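Local coordinates for 6-phosphogluconolactonase (PDB 3CSS), which probably hydrolyses 6-phosphogluconolactone to 6-phosphogluconate, the second step in the oxidative stage of the pentose phosphate pathway, at residues His184-Ser189 / Trp200-Ser205. Residues are numbered along the deposited sequence; the frame is centred on the assembly and turned at random.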
loop_
_atom_site.group_PDB
_atom_site.type_symbol
_atom_site.label_atom_id
_atom_site.label_comp_id
_atom_site.label_asym_id
_atom_site.label_seq_id
_atom_site.Cartn_x
_atom_site.Cartn_y
_atom_site.Cartn_z
ATOM N N HIS A 184 -12.735 -1.207 10.224
ATOM C CA HIS A 184 -12.040 0.083 10.222
ATOM C C HIS A 184 -11.466 0.431 8.856
ATOM O O HIS A 184 -11.211 -0.445 8.031
ATOM C CB HIS A 184 -10.925 0.090 11.272
ATOM C CG HIS A 184 -11.394 -0.241 12.658
ATOM N ND1 HIS A 184 -11.305 -1.508 13.190
ATOM C CD2 HIS A 184 -11.945 0.535 13.623
ATOM C CE1 HIS A 184 -11.770 -1.499 14.428
ATOM N NE2 HIS A 184 -12.184 -0.275 14.710
ATOM N N VAL A 185 -11.270 1.728 8.624
ATOM C CA VAL A 185 -10.522 2.216 7.460
ATOM C C VAL A 185 -9.013 1.986 7.649
ATOM O O VAL A 185 -8.323 1.580 6.723
ATOM C CB VAL A 185 -10.786 3.731 7.226
ATOM C CG1 VAL A 185 -9.881 4.308 6.177
ATOM C CG2 VAL A 185 -12.262 3.980 6.852
ATOM N N VAL A 186 -8.509 2.301 8.841
ATOM C CA VAL A 186 -7.110 2.065 9.191
ATOM C C VAL A 186 -7.066 1.078 10.351
ATOM O O VAL A 186 -7.728 1.279 11.382
ATOM C CB VAL A 186 -6.378 3.384 9.608
ATOM C CG1 VAL A 186 -4.915 3.135 9.880
ATOM C CG2 VAL A 186 -6.556 4.454 8.562
ATOM N N SER A 187 -6.302 0.006 10.174
ATOM C CA SER A 187 -6.160 -1.014 11.197
ATOM C C SER A 187 -4.698 -1.066 11.657
ATOM O O SER A 187 -3.893 -0.205 11.301
ATOM C CB SER A 187 -6.605 -2.358 10.634
ATOM O OG SER A 187 -6.735 -3.348 11.646
ATOM N N VAL A 188 -4.377 -2.072 12.461
ATOM C CA VAL A 188 -3.094 -2.166 13.129
ATOM C C VAL A 188 -2.531 -3.585 13.069
ATOM O O VAL A 188 -3.274 -4.561 12.925
ATOM C CB VAL A 188 -3.236 -1.719 14.606
ATOM C CG1 VAL A 188 -3.743 -0.279 14.651
ATOM C CG2 VAL A 188 -4.151 -2.652 15.393
ATOM N N SER A 189 -1.219 -3.699 13.214
ATOM C CA SER A 189 -0.572 -4.996 13.235
ATOM C C SER A 189 0.831 -4.891 13.765
ATOM O O SER A 189 1.422 -3.818 13.738
ATOM C CB SER A 189 -0.465 -5.532 11.819
ATOM O OG SER A 189 0.353 -4.664 11.059
ATOM N N TRP A 200 5.290 -1.814 15.735
ATOM C CA TRP A 200 3.865 -1.747 15.416
ATOM C C TRP A 200 3.623 -0.934 14.154
ATOM O O TRP A 200 4.423 -0.042 13.794
ATOM C CB TRP A 200 3.024 -1.211 16.597
ATOM C CG TRP A 200 2.669 -2.287 17.557
ATOM C CD1 TRP A 200 3.401 -2.710 18.625
ATOM C CD2 TRP A 200 1.496 -3.111 17.522
ATOM N NE1 TRP A 200 2.760 -3.744 19.256
ATOM C CE2 TRP A 200 1.593 -4.020 18.589
ATOM C CE3 TRP A 200 0.370 -3.164 16.689
ATOM C CZ2 TRP A 200 0.618 -4.984 18.837
ATOM C CZ3 TRP A 200 -0.592 -4.118 16.933
ATOM C CH2 TRP A 200 -0.471 -5.008 18.006
ATOM N N ARG A 201 2.531 -1.289 13.483
ATOM C CA ARG A 201 2.134 -0.710 12.208
ATOM C C ARG A 201 0.709 -0.169 12.223
ATOM O O ARG A 201 -0.160 -0.630 12.979
ATOM C CB ARG A 201 2.213 -1.753 11.057
ATOM C CG ARG A 201 3.434 -2.662 11.069
ATOM C CD ARG A 201 4.714 -1.893 10.846
ATOM N NE ARG A 201 5.896 -2.754 10.780
ATOM C CZ ARG A 201 6.322 -3.358 9.672
ATOM N NH1 ARG A 201 5.687 -3.204 8.526
ATOM N NH2 ARG A 201 7.404 -4.125 9.714
ATOM N N VAL A 202 0.471 0.791 11.339
ATOM C CA VAL A 202 -0.871 1.080 10.883
ATOM C C VAL A 202 -0.940 0.731 9.401
ATOM O O VAL A 202 0.078 0.779 8.684
ATOM C CB VAL A 202 -1.296 2.537 11.132
ATOM C CG1 VAL A 202 -1.357 2.808 12.637
ATOM C CG2 VAL A 202 -0.361 3.492 10.477
ATOM N N THR A 203 -2.137 0.354 8.965
ATOM C CA THR A 203 -2.353 -0.064 7.585
ATOM C C THR A 203 -3.760 0.301 7.121
ATOM O O THR A 203 -4.703 0.253 7.898
ATOM C CB THR A 203 -2.121 -1.609 7.421
ATOM O OG1 THR A 203 -2.169 -1.956 6.034
ATOM C CG2 THR A 203 -3.124 -2.433 8.233
ATOM N N LEU A 204 -3.884 0.673 5.853
ATOM C CA LEU A 204 -5.170 0.619 5.198
ATOM C C LEU A 204 -5.709 -0.802 5.363
ATOM O O LEU A 204 -4.945 -1.783 5.339
ATOM C CB LEU A 204 -5.053 1.004 3.728
ATOM C CG LEU A 204 -4.641 2.442 3.412
ATOM C CD1 LEU A 204 -4.567 2.674 1.903
ATOM C CD2 LEU A 204 -5.557 3.469 4.130
ATOM N N SER A 205 -7.022 -0.905 5.557
ATOM C CA SER A 205 -7.659 -2.192 5.764
ATOM C C SER A 205 -7.906 -2.905 4.450
ATOM O O SER A 205 -7.832 -2.307 3.388
ATOM C CB SER A 205 -8.991 -1.988 6.491
ATOM O OG SER A 205 -9.874 -1.226 5.672
#
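The beta hairpin of strands 186-189 and 201-204 forms one border of the mixed central sheet, with Ser-187 facing Thr-203 and Ser-189 facing Arg-201 as antiparallel hydrogen-bonded pairs. Ser-187 N reaches Thr-203 O at 2.8 Å, nearly in line with the carbonyl, whereas the return bond from Thr-203 N meets Ser-187 O from above its plane. Beta-branched valines, suited to extended backbone, fill the face toward helix 123-140: Val-186 CG1, anti to its own N (chi1 -176°), lies 3.9 Å from Val-202 CB. Further along, Val-188 CG2 approaches Trp-200 CZ3 at 4.1 Å; the broad indole extends this apolar layer, while its NE1 bonds to Asp-118 O. Small hydroxyl side chains suit the other face, where loop backbone lies close: Ser-189 OG and Thr-203 OG1 bond to O and N of Ser-171. Arg-201 lays its CB and CG along Ser-189, Ser-189 OG lying 3.5 Å from Arg-201 CB, before its chain bends away at chi2 (-65°) and its NH2 hydrogen-bonds to Pro-197 O. Just before strand 186-189 begins and just after strand 201-204 ends, Ser-205 OG donates to His-184 O in the carbonyl plane at 2.8 Å, and Ser-205 N to Val-185 O at 3.0 Å. Ser-205 also N-caps helix 206-211, linking the helix start to the lead-in of the edge strand. Strand 201-204 pairs antiparallel with strand 69-77 on its other side, so the hairpin adds an antiparallel border to an otherwise parallel, Rossmann-like alpha/beta sheet.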